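PDB 5HR4: MmeI from Methylophilus methylotrophus, which is a restriction-modification enzyme that binds DNA and probably transfers a methyl group from S-adenosyl-L-methionine to the N6 atom of adenine. Local coordinates for residues M640-K645 / F736-Q741; E670-R675 / L691-A696; E681-T686 / S851-Y856. One frame throughout, in Å; residues are numbered along the deposited sequence.

From the N terminus, residues 640-645 open the loop that contact 1 closes at 736-741. Contact 2 is nested inside that loop. It pairs the start of strand 673-677 with the end of strand 688-691 and the turn after it. The two contacts touch, since Ile-739 lies against Asp-694 and the Phe-736 ring meets the Trp-692 ring. Contact 3 starts from helix 679-683, directly after strand 673-677, and ends at helix 852-856, so its loop crosses those of contacts 1 and 2. Contacts 1 and 2 stay within the target recognition domain. Contact 3 ties that domain to the C-terminal domain.

Contact 1 (M640-K645 / F736-Q741); sequences MRYGNK and FFYISQ. With nucleotides of chain B; nucleotides of chain C.
The extended Lys-645 side chain runs from the backbone to the bases of the bound DNA. Lys-645 CB lies 4.1 Å from Tyr-738 CB. CG is anti to the backbone N (chi1 171°), which sends the chain alongside the Phe-737 ring. CG, CD and CE pass Phe-737 CD1, and CD nears O4 of DT3 of chain B. Lys-645 CE lies 3.4 Å from C8 of DG9 of chain C. At the tip, Lys-645 NZ donates to O4 of DT3 of chain B at 3.0 Å and to N7 of another guanine, both major-groove acceptors. The backbone of Lys-645 forms a single antiparallel bridge with Tyr-738. Its N donates to Tyr-738 O, and Tyr-738 N donates to its O with an N-H...O angle of 167°. Phe-737 and Tyr-738 both face Lys-645, a classic beta bulge in the target recognition domain. Next door, Asn-644 OD1 accepts two backbone N-H groups in its amide plane, Ser-740 N and Gln-741 N, each at 2.8 Å. Ser-740 OG donates to Tyr-642 O. The Tyr-738 ring sets its edge toward DA2 of chain B, and its OH donates to OP2 there. Arg-641 NH1 adds a weak bond to the same phosphate oxygen.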
loop_
_atom_site.group_PDB
_atom_site.type_symbol
_atom_site.label_atom_id
_atom_site.label_comp_id
_atom_site.label_asym_id
_atom_site.label_seq_id
_atom_site.Cartn_x
_atom_site.Cartn_y
_atom_site.Cartn_z
ATOM N N MET A 640 -27.725 5.300 -16.751
ATOM C CA MET A 640 -27.690 4.950 -15.338
ATOM C C MET A 640 -27.377 6.190 -14.505
ATOM O O MET A 640 -26.689 7.111 -14.959
ATOM C CB MET A 640 -26.647 3.855 -15.070
ATOM C CG MET A 640 -26.499 3.451 -13.612
ATOM S SD MET A 640 -25.389 2.055 -13.412
ATOM C CE MET A 640 -26.343 0.776 -14.232
ATOM N N ARG A 641 -27.870 6.198 -13.269
ATOM C CA ARG A 641 -27.809 7.367 -12.413
ATOM C C ARG A 641 -27.228 7.016 -11.048
ATOM O O ARG A 641 -27.318 5.877 -10.583
ATOM C CB ARG A 641 -29.203 7.977 -12.260
ATOM C CG ARG A 641 -29.834 8.327 -13.588
ATOM C CD ARG A 641 -29.487 9.742 -13.978
ATOM N NE ARG A 641 -30.158 10.644 -13.050
ATOM C CZ ARG A 641 -29.957 11.950 -12.974
ATOM N NH1 ARG A 641 -29.090 12.548 -13.778
ATOM N NH2 ARG A 641 -30.634 12.647 -12.082
ATOM N N TYR A 642 -26.641 8.030 -10.412
ATOM C CA TYR A 642 -26.015 7.922 -9.099
ATOM C C TYR A 642 -27.045 8.230 -8.013
ATOM O O TYR A 642 -27.840 9.167 -8.145
ATOM C CB TYR A 642 -24.832 8.900 -9.030
ATOM C CG TYR A 642 -23.887 8.770 -7.844
ATOM C CD1 TYR A 642 -23.279 7.560 -7.551
ATOM C CD2 TYR A 642 -23.568 9.868 -7.049
ATOM C CE1 TYR A 642 -22.405 7.428 -6.488
ATOM C CE2 TYR A 642 -22.698 9.745 -5.975
ATOM C CZ TYR A 642 -22.111 8.520 -5.702
ATOM O OH TYR A 642 -21.222 8.353 -4.645
ATOM N N GLY A 643 -27.027 7.446 -6.937
ATOM C CA GLY A 643 -27.964 7.651 -5.845
ATOM C C GLY A 643 -27.796 9.014 -5.175
ATOM O O GLY A 643 -26.791 9.712 -5.341
ATOM N N ASN A 644 -28.821 9.387 -4.392
ATOM C CA ASN A 644 -28.838 10.677 -3.706
ATOM C C ASN A 644 -27.829 10.697 -2.563
ATOM O O ASN A 644 -27.797 9.782 -1.739
ATOM C CB ASN A 644 -30.235 10.991 -3.149
ATOM C CG ASN A 644 -31.357 10.486 -4.035
ATOM O OD1 ASN A 644 -31.774 11.151 -4.987
ATOM N ND2 ASN A 644 -31.862 9.301 -3.716
ATOM N N LYS A 645 -27.036 11.771 -2.490
ATOM C CA LYS A 645 -25.974 11.935 -1.503
ATOM C C LYS A 645 -26.392 12.973 -0.475
ATOM O O LYS A 645 -26.646 14.132 -0.839
ATOM C CB LYS A 645 -24.680 12.356 -2.199
ATOM C CG LYS A 645 -23.556 12.772 -1.298
ATOM C CD LYS A 645 -22.271 12.985 -2.113
ATOM C CE LYS A 645 -21.234 13.769 -1.289
ATOM N NZ LYS A 645 -19.932 14.046 -1.965
ATOM N N PHE A 736 -31.101 17.249 0.183
ATOM C CA PHE A 736 -29.872 16.482 0.083
ATOM C C PHE A 736 -28.862 17.266 -0.748
ATOM O O PHE A 736 -29.230 18.079 -1.601
ATOM C CB PHE A 736 -30.129 15.101 -0.559
ATOM C CG PHE A 736 -30.638 14.033 0.396
ATOM C CD1 PHE A 736 -31.277 14.361 1.580
ATOM C CD2 PHE A 736 -30.477 12.683 0.088
ATOM C CE1 PHE A 736 -31.747 13.373 2.441
ATOM C CE2 PHE A 736 -30.947 11.679 0.947
ATOM C CZ PHE A 736 -31.577 12.032 2.129
ATOM N N PHE A 737 -27.580 17.008 -0.492
ATOM C CA PHE A 737 -26.519 17.665 -1.245
ATOM C C PHE A 737 -26.616 17.371 -2.740
ATOM O O PHE A 737 -26.550 18.286 -3.563
ATOM C CB PHE A 737 -25.169 17.239 -0.691
ATOM C CG PHE A 737 -24.013 17.674 -1.523
ATOM C CD1 PHE A 737 -23.426 16.802 -2.417
ATOM C CD2 PHE A 737 -23.487 18.949 -1.389
ATOM C CE1 PHE A 737 -22.344 17.194 -3.174
ATOM C CE2 PHE A 737 -22.394 19.360 -2.155
ATOM C CZ PHE A 737 -21.822 18.481 -3.042
ATOM N N TYR A 738 -26.714 16.099 -3.123
ATOM C CA TYR A 738 -27.011 15.745 -4.504
ATOM C C TYR A 738 -28.298 14.938 -4.531
ATOM O O TYR A 738 -28.456 13.996 -3.750
ATOM C CB TYR A 738 -25.873 14.962 -5.152
ATOM C CG TYR A 738 -26.154 14.535 -6.584
ATOM C CD1 TYR A 738 -26.273 15.477 -7.600
ATOM C CD2 TYR A 738 -26.290 13.182 -6.920
ATOM C CE1 TYR A 738 -26.524 15.092 -8.914
ATOM C CE2 TYR A 738 -26.542 12.776 -8.239
ATOM C CZ TYR A 738 -26.649 13.738 -9.227
ATOM O OH TYR A 738 -26.906 13.369 -10.526
ATOM N N ILE A 739 -29.220 15.330 -5.408
ATOM C CA ILE A 739 -30.542 14.725 -5.514
ATOM C C ILE A 739 -30.693 14.184 -6.927
ATOM O O ILE A 739 -30.432 14.896 -7.906
ATOM C CB ILE A 739 -31.676 15.722 -5.186
ATOM C CG1 ILE A 739 -31.668 16.106 -3.704
ATOM C CG2 ILE A 739 -33.024 15.130 -5.512
ATOM C CD1 ILE A 739 -32.912 16.871 -3.265
ATOM N N SER A 740 -31.094 12.921 -7.030
ATOM C CA SER A 740 -31.281 12.272 -8.312
ATOM C C SER A 740 -32.585 11.509 -8.409
ATOM O O SER A 740 -32.951 11.112 -9.518
ATOM C CB SER A 740 -30.128 11.302 -8.597
ATOM O OG SER A 740 -29.980 10.390 -7.525
ATOM N N GLN A 741 -33.293 11.300 -7.291
ATOM C CA GLN A 741 -34.532 10.534 -7.178
ATOM C C GLN A 741 -35.368 10.586 -8.448
ATOM O O GLN A 741 -35.659 11.672 -8.957
ATOM C CB GLN A 741 -35.360 11.047 -5.999
ATOM C CG GLN A 741 -36.553 10.190 -5.647
ATOM C CD GLN A 741 -36.144 8.785 -5.275
ATOM O OE1 GLN A 741 -34.980 8.534 -4.963
ATOM N NE2 GLN A 741 -37.093 7.854 -5.321
ATOM P P DT B 3 -22.526 10.393 -12.492
ATOM O OP1 DT B 3 -21.483 9.675 -13.268
ATOM O OP2 DT B 3 -23.896 10.321 -13.036
ATOM O "O5'" DT B 3 -22.503 9.942 -10.940
ATOM C "C5'" DT B 3 -21.375 9.239 -10.356
ATOM C "C4'" DT B 3 -20.084 10.033 -10.438
ATOM O "O4'" DT B 3 -20.223 11.313 -9.742
ATOM C "C3'" DT B 3 -18.874 9.346 -9.790
ATOM O "O3'" DT B 3 -17.699 9.627 -10.538
ATOM C "C2'" DT B 3 -18.812 10.039 -8.428
ATOM C "C1'" DT B 3 -19.131 11.454 -8.854
ATOM N N1 DT B 3 -19.523 12.345 -7.748
ATOM C C2 DT B 3 -18.552 13.035 -7.059
ATOM O O2 DT B 3 -17.368 12.933 -7.298
ATOM N N3 DT B 3 -19.022 13.850 -6.066
ATOM C C4 DT B 3 -20.347 14.061 -5.710
ATOM O O4 DT B 3 -20.671 14.819 -4.798
ATOM C C5 DT B 3 -21.314 13.317 -6.479
ATOM C C7 DT B 3 -22.774 13.445 -6.177
ATOM C C6 DT B 3 -20.860 12.506 -7.452
ATOM P P DA B 2 -26.619 15.486 -13.246
ATOM O OP1 DA B 2 -26.752 15.410 -14.719
ATOM O OP2 DA B 2 -27.656 14.836 -12.407
ATOM O "O5'" DA B 2 -25.203 14.899 -12.723
ATOM C "C5'" DA B 2 -24.035 14.915 -13.572
ATOM C "C4'" DA B 2 -22.835 14.215 -12.918
ATOM O "O4'" DA B 2 -22.146 15.113 -12.005
ATOM C "C3'" DA B 2 -23.135 12.939 -12.105
ATOM O "O3'" DA B 2 -22.149 11.955 -12.423
ATOM C "C2'" DA B 2 -22.974 13.423 -10.660
ATOM C "C1'" DA B 2 -21.815 14.382 -10.848
ATOM N N9 DA B 2 -21.565 15.307 -9.737
ATOM C C8 DA B 2 -22.482 15.957 -8.953
ATOM N N7 DA B 2 -21.937 16.728 -8.039
ATOM C C5 DA B 2 -20.567 16.579 -8.250
ATOM C C6 DA B 2 -19.424 17.132 -7.617
ATOM N N6 DA B 2 -19.481 17.987 -6.597
ATOM N N1 DA B 2 -18.214 16.767 -8.078
ATOM C C2 DA B 2 -18.147 15.912 -9.093
ATOM N N3 DA B 2 -19.136 15.335 -9.763
ATOM C C4 DA B 2 -20.330 15.713 -9.287
ATOM P P DG C 9 -22.069 12.236 5.625
ATOM O OP1 DG C 9 -22.143 12.834 6.968
ATOM O OP2 DG C 9 -23.211 12.080 4.696
ATOM O "O5'" DG C 9 -20.899 12.943 4.810
ATOM C "C5'" DG C 9 -19.723 13.281 5.468
ATOM C "C4'" DG C 9 -18.634 13.566 4.470
ATOM O "O4'" DG C 9 -18.472 12.439 3.563
ATOM C "C3'" DG C 9 -18.888 14.763 3.564
ATOM O "O3'" DG C 9 -17.648 15.317 3.249
ATOM C "C2'" DG C 9 -19.490 14.106 2.337
ATOM C "C1'" DG C 9 -18.552 12.930 2.249
ATOM N N9 DG C 9 -19.002 11.881 1.368
ATOM C C8 DG C 9 -20.300 11.502 1.089
ATOM N N7 DG C 9 -20.373 10.541 0.229
ATOM C C5 DG C 9 -19.032 10.257 -0.068
ATOM C C6 DG C 9 -18.455 9.294 -0.932
ATOM O O6 DG C 9 -19.025 8.464 -1.646
ATOM N N1 DG C 9 -17.066 9.373 -0.928
ATOM C C2 DG C 9 -16.330 10.251 -0.170
ATOM N N2 DG C 9 -15.004 10.184 -0.274
ATOM N N3 DG C 9 -16.856 11.134 0.628
ATOM C C4 DG C 9 -18.199 11.082 0.632
#

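Contact 2 (E670-R675 / L691-A696); sequences EKYFRR and LWLDGA
One backbone hydrogen bond joins the two segments. Trp-692 N donates to Tyr-672 O at 2.8 Å and meets it nearly along the C=O axis, with an N-H...O angle of 170°. Beside it, Phe-673 and Leu-691 form an antiparallel non-hydrogen-bonded pair, with both side chains on the same face of the sheet.

Apolar contacts do most of the rest. Leu-691 splits its two methyls between neighbours. Leu-691 CD1 sits over the face of the Phe-673 ring in a CH-pi contact, 4.3 Å from the centroid, and also lies 3.7 Å from Tyr-672 CB. Leu-691 CD2 lies 3.6 Å from Phe-673 CZ. Tyr-672 carries CG anti to its carbonyl carbon (chi1 -69°), and its ring extends across the type II turn from Leu-693 to Ala-696. Leu-693 CD2 comes over one ring face, 4.0 Å from CG of Tyr-672. Farther out, Ala-696 CB touches Tyr-672 CE1. An alanine in place of Tyr-672 would probably loosen the turn, since the ring contacts to Leu-693 and Ala-696 and the weak OH bond to Glu-700 would go.

A charged group borders this packing. The Arg-674 guanidinium and Trp-692 indole planes are 10° apart, but the groups do not lie squarely face on face: Arg-674 NH1 comes obliquely by Trp-692 CD1, at 3.7 Å.

The backbone bond fixes where the two chains meet at Tyr-672 and Trp-692, next to the Phe-673/Leu-691 pair. Beyond Trp-692, the contacts between the two segments are apolar and gather round Tyr-672.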
loop_
_atom_site.group_PDB
_atom_site.type_symbol
_atom_site.label_atom_id
_atom_site.label_comp_id
_atom_site.label_asym_id
_atom_site.label_seq_id
_atom_site.Cartn_x
_atom_site.Cartn_y
_atom_site.Cartn_z
ATOM N N GLU A 670 -44.951 12.700 9.841
ATOM C CA GLU A 670 -45.039 11.441 9.109
ATOM C C GLU A 670 -45.024 11.670 7.599
ATOM O O GLU A 670 -44.399 10.907 6.854
ATOM C CB GLU A 670 -46.287 10.658 9.540
ATOM N N LYS A 671 -45.666 12.745 7.136
ATOM C CA LYS A 671 -45.796 13.000 5.704
ATOM C C LYS A 671 -44.446 13.101 4.994
ATOM O O LYS A 671 -44.390 12.949 3.766
ATOM C CB LYS A 671 -46.604 14.289 5.489
ATOM N N TYR A 672 -43.360 13.351 5.732
ATOM C CA TYR A 672 -42.053 13.625 5.146
ATOM C C TYR A 672 -41.053 12.478 5.270
ATOM O O TYR A 672 -39.974 12.557 4.673
ATOM C CB TYR A 672 -41.458 14.892 5.777
ATOM C CG TYR A 672 -42.207 16.131 5.365
ATOM C CD1 TYR A 672 -42.387 16.430 4.022
ATOM C CD2 TYR A 672 -42.779 16.973 6.309
ATOM C CE1 TYR A 672 -43.092 17.551 3.623
ATOM C CE2 TYR A 672 -43.489 18.101 5.922
ATOM C CZ TYR A 672 -43.642 18.386 4.572
ATOM O OH TYR A 672 -44.340 19.507 4.159
ATOM N N PHE A 673 -41.368 11.434 6.030
ATOM C CA PHE A 673 -40.515 10.259 6.088
ATOM C C PHE A 673 -40.701 9.415 4.846
ATOM O O PHE A 673 -41.811 9.270 4.333
ATOM C CB PHE A 673 -40.828 9.408 7.313
ATOM C CG PHE A 673 -40.239 9.939 8.564
ATOM C CD1 PHE A 673 -40.919 10.869 9.308
ATOM C CD2 PHE A 673 -38.991 9.521 8.985
ATOM C CE1 PHE A 673 -40.373 11.365 10.463
ATOM C CE2 PHE A 673 -38.431 10.015 10.136
ATOM C CZ PHE A 673 -39.124 10.941 10.880
ATOM N N ARG A 674 -39.601 8.859 4.368
ATOM C CA ARG A 674 -39.631 7.917 3.266
ATOM C C ARG A 674 -38.533 6.897 3.531
ATOM O O ARG A 674 -37.598 7.164 4.296
ATOM C CB ARG A 674 -39.457 8.637 1.919
ATOM C CG ARG A 674 -40.684 9.427 1.400
ATOM C CD ARG A 674 -40.460 9.697 -0.077
ATOM N NE ARG A 674 -41.588 10.276 -0.801
ATOM C CZ ARG A 674 -41.468 10.811 -2.018
ATOM N NH1 ARG A 674 -40.279 10.840 -2.613
ATOM N NH2 ARG A 674 -42.513 11.337 -2.637
ATOM N N ARG A 675 -38.672 5.712 2.923
ATOM C CA ARG A 675 -37.703 4.634 3.131
ATOM C C ARG A 675 -36.364 4.985 2.504
ATOM O O ARG A 675 -36.300 5.529 1.398
ATOM C CB ARG A 675 -38.203 3.315 2.530
ATOM C CG ARG A 675 -39.381 2.702 3.261
ATOM C CD ARG A 675 -39.993 1.513 2.519
ATOM N NE ARG A 675 -41.324 1.206 3.041
ATOM C CZ ARG A 675 -41.551 0.521 4.161
ATOM N NH1 ARG A 675 -40.536 0.057 4.882
ATOM N NH2 ARG A 675 -42.795 0.301 4.563
ATOM N N LEU A 691 -35.741 11.805 6.409
ATOM C CA LEU A 691 -36.582 12.986 6.228
ATOM C C LEU A 691 -36.381 13.507 4.816
ATOM O O LEU A 691 -35.313 14.041 4.505
ATOM C CB LEU A 691 -36.201 14.074 7.223
ATOM C CG LEU A 691 -37.104 14.334 8.426
ATOM C CD1 LEU A 691 -38.570 14.232 8.055
ATOM C CD2 LEU A 691 -36.775 13.314 9.444
ATOM N N TRP A 692 -37.393 13.383 3.955
ATOM C CA TRP A 692 -37.260 13.788 2.551
ATOM C C TRP A 692 -38.008 15.104 2.345
ATOM O O TRP A 692 -39.239 15.126 2.241
ATOM C CB TRP A 692 -37.757 12.699 1.609
ATOM C CG TRP A 692 -37.526 13.031 0.181
ATOM C CD1 TRP A 692 -38.460 13.423 -0.734
ATOM C CD2 TRP A 692 -36.272 13.022 -0.504
ATOM N NE1 TRP A 692 -37.868 13.649 -1.953
ATOM C CE2 TRP A 692 -36.520 13.411 -1.838
ATOM C CE3 TRP A 692 -34.961 12.708 -0.124
ATOM C CZ2 TRP A 692 -35.506 13.501 -2.791
ATOM C CZ3 TRP A 692 -33.953 12.794 -1.073
ATOM C CH2 TRP A 692 -34.235 13.189 -2.392
ATOM N N LEU A 693 -37.247 16.197 2.242
ATOM C CA LEU A 693 -37.785 17.552 2.243
ATOM C C LEU A 693 -37.712 18.253 0.895
ATOM O O LEU A 693 -38.153 19.405 0.800
ATOM C CB LEU A 693 -37.059 18.388 3.292
ATOM C CG LEU A 693 -37.144 17.707 4.655
ATOM C CD1 LEU A 693 -36.206 18.345 5.637
ATOM C CD2 LEU A 693 -38.575 17.763 5.159
ATOM N N ASP A 694 -37.182 17.602 -0.146
ATOM C CA ASP A 694 -37.233 18.158 -1.495
ATOM C C ASP A 694 -38.676 18.508 -1.846
ATOM O O ASP A 694 -39.529 17.620 -1.975
ATOM C CB ASP A 694 -36.647 17.181 -2.527
ATOM C CG ASP A 694 -36.369 17.845 -3.880
ATOM O OD1 ASP A 694 -35.837 18.981 -3.906
ATOM O OD2 ASP A 694 -36.680 17.229 -4.922
ATOM N N GLY A 695 -38.955 19.804 -1.960
ATOM C CA GLY A 695 -40.285 20.271 -2.281
ATOM C C GLY A 695 -41.237 20.228 -1.104
ATOM O O GLY A 695 -42.396 19.814 -1.243
ATOM N N ALA A 696 -40.765 20.637 0.069
ATOM C CA ALA A 696 -41.631 20.706 1.231
ATOM C C ALA A 696 -42.270 22.085 1.301
ATOM O O ALA A 696 -41.627 23.098 0.994
ATOM C CB ALA A 696 -40.855 20.413 2.513
#

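Contact 3 (E681-T686 / S851-Y856); sequences EFINNT and SLAGLY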
loop_
_atom_site.group_PDB
_atom_site.type_symbol
_atom_site.label_atom_id
_atom_site.label_comp_id
_atom_site.label_asym_id
_atom_site.label_seq_id
_atom_site.Cartn_x
_atom_site.Cartn_y
_atom_site.Cartn_z
ATOM N N GLU A 681 -28.235 -1.625 3.414
ATOM C CA GLU A 681 -29.640 -1.866 3.766
ATOM C C GLU A 681 -30.351 -2.744 2.744
ATOM O O GLU A 681 -31.244 -3.511 3.110
ATOM C CB GLU A 681 -30.406 -0.546 3.909
ATOM C CG GLU A 681 -30.214 0.184 5.236
ATOM C CD GLU A 681 -28.881 0.943 5.332
ATOM O OE1 GLU A 681 -28.356 1.418 4.281
ATOM O OE2 GLU A 681 -28.367 1.052 6.477
ATOM N N PHE A 682 -29.981 -2.630 1.467
ATOM C CA PHE A 682 -30.630 -3.347 0.371
ATOM C C PHE A 682 -30.159 -4.799 0.295
ATOM O O PHE A 682 -30.974 -5.724 0.240
ATOM C CB PHE A 682 -30.336 -2.613 -0.948
ATOM C CG PHE A 682 -30.789 -3.347 -2.180
ATOM C CD1 PHE A 682 -32.109 -3.268 -2.603
ATOM C CD2 PHE A 682 -29.902 -4.110 -2.918
ATOM C CE1 PHE A 682 -32.537 -3.929 -3.734
ATOM C CE2 PHE A 682 -30.321 -4.780 -4.060
ATOM C CZ PHE A 682 -31.642 -4.693 -4.467
ATOM N N ILE A 683 -28.842 -5.005 0.275
ATOM C CA ILE A 683 -28.273 -6.348 0.301
ATOM C C ILE A 683 -28.774 -7.136 1.508
ATOM O O ILE A 683 -29.029 -8.345 1.412
ATOM C CB ILE A 683 -26.735 -6.258 0.281
ATOM C CG1 ILE A 683 -26.251 -5.998 -1.142
ATOM C CG2 ILE A 683 -26.114 -7.509 0.850
ATOM C CD1 ILE A 683 -24.883 -5.402 -1.226
ATOM N N ASN A 684 -28.927 -6.483 2.656
ATOM C CA ASN A 684 -29.180 -7.184 3.904
ATOM C C ASN A 684 -30.604 -7.025 4.398
ATOM O O ASN A 684 -30.898 -7.388 5.546
ATOM C CB ASN A 684 -28.216 -6.707 4.976
ATOM C CG ASN A 684 -26.827 -7.066 4.649
ATOM O OD1 ASN A 684 -26.570 -8.196 4.230
ATOM N ND2 ASN A 684 -25.909 -6.104 4.766
ATOM N N ASN A 685 -31.481 -6.469 3.573
ATOM C CA ASN A 685 -32.875 -6.262 3.941
ATOM C C ASN A 685 -33.010 -5.611 5.320
ATOM O O ASN A 685 -33.721 -6.104 6.197
ATOM C CB ASN A 685 -33.641 -7.583 3.888
ATOM C CG ASN A 685 -35.055 -7.390 3.450
ATOM O OD1 ASN A 685 -35.319 -6.638 2.513
ATOM N ND2 ASN A 685 -35.987 -8.038 4.139
ATOM N N THR A 686 -32.310 -4.498 5.517
ATOM C CA THR A 686 -32.412 -3.723 6.748
ATOM C C THR A 686 -33.244 -2.469 6.491
ATOM O O THR A 686 -33.287 -1.965 5.365
ATOM C CB THR A 686 -31.017 -3.361 7.279
ATOM O OG1 THR A 686 -30.321 -4.562 7.608
ATOM C CG2 THR A 686 -31.099 -2.508 8.542
ATOM N N SER A 851 -32.417 -12.591 3.143
ATOM C CA SER A 851 -31.917 -11.367 2.529
ATOM C C SER A 851 -31.211 -11.713 1.219
ATOM O O SER A 851 -30.885 -12.873 0.951
ATOM C CB SER A 851 -30.967 -10.634 3.481
ATOM O OG SER A 851 -29.656 -11.193 3.460
ATOM N N LEU A 852 -30.981 -10.703 0.377
ATOM C CA LEU A 852 -30.227 -10.973 -0.843
ATOM C C LEU A 852 -28.826 -11.466 -0.521
ATOM O O LEU A 852 -28.238 -12.221 -1.306
ATOM C CB LEU A 852 -30.153 -9.734 -1.730
ATOM C CG LEU A 852 -31.449 -9.360 -2.434
ATOM C CD1 LEU A 852 -31.277 -8.070 -3.234
ATOM C CD2 LEU A 852 -31.891 -10.507 -3.314
ATOM N N ALA A 853 -28.277 -11.070 0.627
ATOM C CA ALA A 853 -26.981 -11.611 1.018
ATOM C C ALA A 853 -27.075 -13.118 1.211
ATOM O O ALA A 853 -26.290 -13.878 0.635
ATOM C CB ALA A 853 -26.476 -10.929 2.287
ATOM N N GLY A 854 -28.066 -13.570 1.981
ATOM C CA GLY A 854 -28.212 -14.995 2.231
ATOM C C GLY A 854 -28.476 -15.796 0.974
ATOM O O GLY A 854 -28.010 -16.931 0.850
ATOM N N LEU A 855 -29.194 -15.212 0.015
ATOM C CA LEU A 855 -29.497 -15.921 -1.220
ATOM C C LEU A 855 -28.326 -15.943 -2.184
ATOM O O LEU A 855 -28.215 -16.878 -2.982
ATOM C CB LEU A 855 -30.705 -15.303 -1.913
ATOM C CG LEU A 855 -32.053 -15.791 -1.382
ATOM C CD1 LEU A 855 -33.123 -14.745 -1.585
ATOM C CD2 LEU A 855 -32.429 -17.056 -2.097
ATOM N N TYR A 856 -27.450 -14.935 -2.148
ATOM C CA TYR A 856 -26.354 -14.860 -3.111
ATOM C C TYR A 856 -24.987 -15.163 -2.516
ATOM O O TYR A 856 -23.976 -15.036 -3.217
ATOM C CB TYR A 856 -26.346 -13.495 -3.795
ATOM C CG TYR A 856 -27.330 -13.400 -4.938
ATOM C CD1 TYR A 856 -28.697 -13.290 -4.702
ATOM C CD2 TYR A 856 -26.894 -13.428 -6.255
ATOM C CE1 TYR A 856 -29.594 -13.204 -5.755
ATOM C CE2 TYR A 856 -27.784 -13.342 -7.312
ATOM C CZ TYR A 856 -29.128 -13.227 -7.059
ATOM O OH TYR A 856 -29.996 -13.145 -8.124
HETATM O O HOH W 1 -32.177 -8.587 0.866
#
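A helix C-terminus meets a helix N-terminus here. Helix 679-683 of the target recognition domain ends in a Schellman motif, and helix 852-856 of the C-terminal domain begins with Ser-851 as its N-cap.

The direct link is made by the Ile-683 carbonyl. Ile-683 O accepts from Ala-853 N at 2.9 Å, in the carbonyl plane but with a bent N-H...O angle of 140°. Water 1 makes a second link. Water 1 donates to Phe-682 O and accepts from Leu-852 N at 2.5 Å. Two apolar contacts flank these bonds. Phe-682 CE2 lies 3.5 Å from Leu-852 CD1; the two side chains cross obliquely. Ile-683 CG2 lies 3.7 Å from Ala-853 CB.

The next shell shapes both helix ends. Ser-851 OG accepts from Gly-854 N at 3.2 Å, with an angle of 165°. The first-turn N-H groups of Leu-852, Ala-853 and Gly-854 thus find a water, a carbonyl and a cap. The positive end of this short helix would probably polarise the Ile-683 carbonyl. On the other helix, Thr-686 N reaches back to Glu-681 O at 2.8 Å, and a weaker inner bond runs from Asn-685 N to Phe-682 O. Asn-685 takes the left-handed conformation (phi 48°) that closes the motif and turns the chain.

Farther out, Phe-682 and Ile-683 rest on strand 746-750, and Leu-852 packs on Arg-844 of helix 827-845. Ile-683 and Asn-684 also pack on a phosphate of the bound DNA. The Asn-684 amide is held by a bond from its ND2 to Asp-680 OD1, while its OD1 lies 3.4 Å from Ala-853 CB.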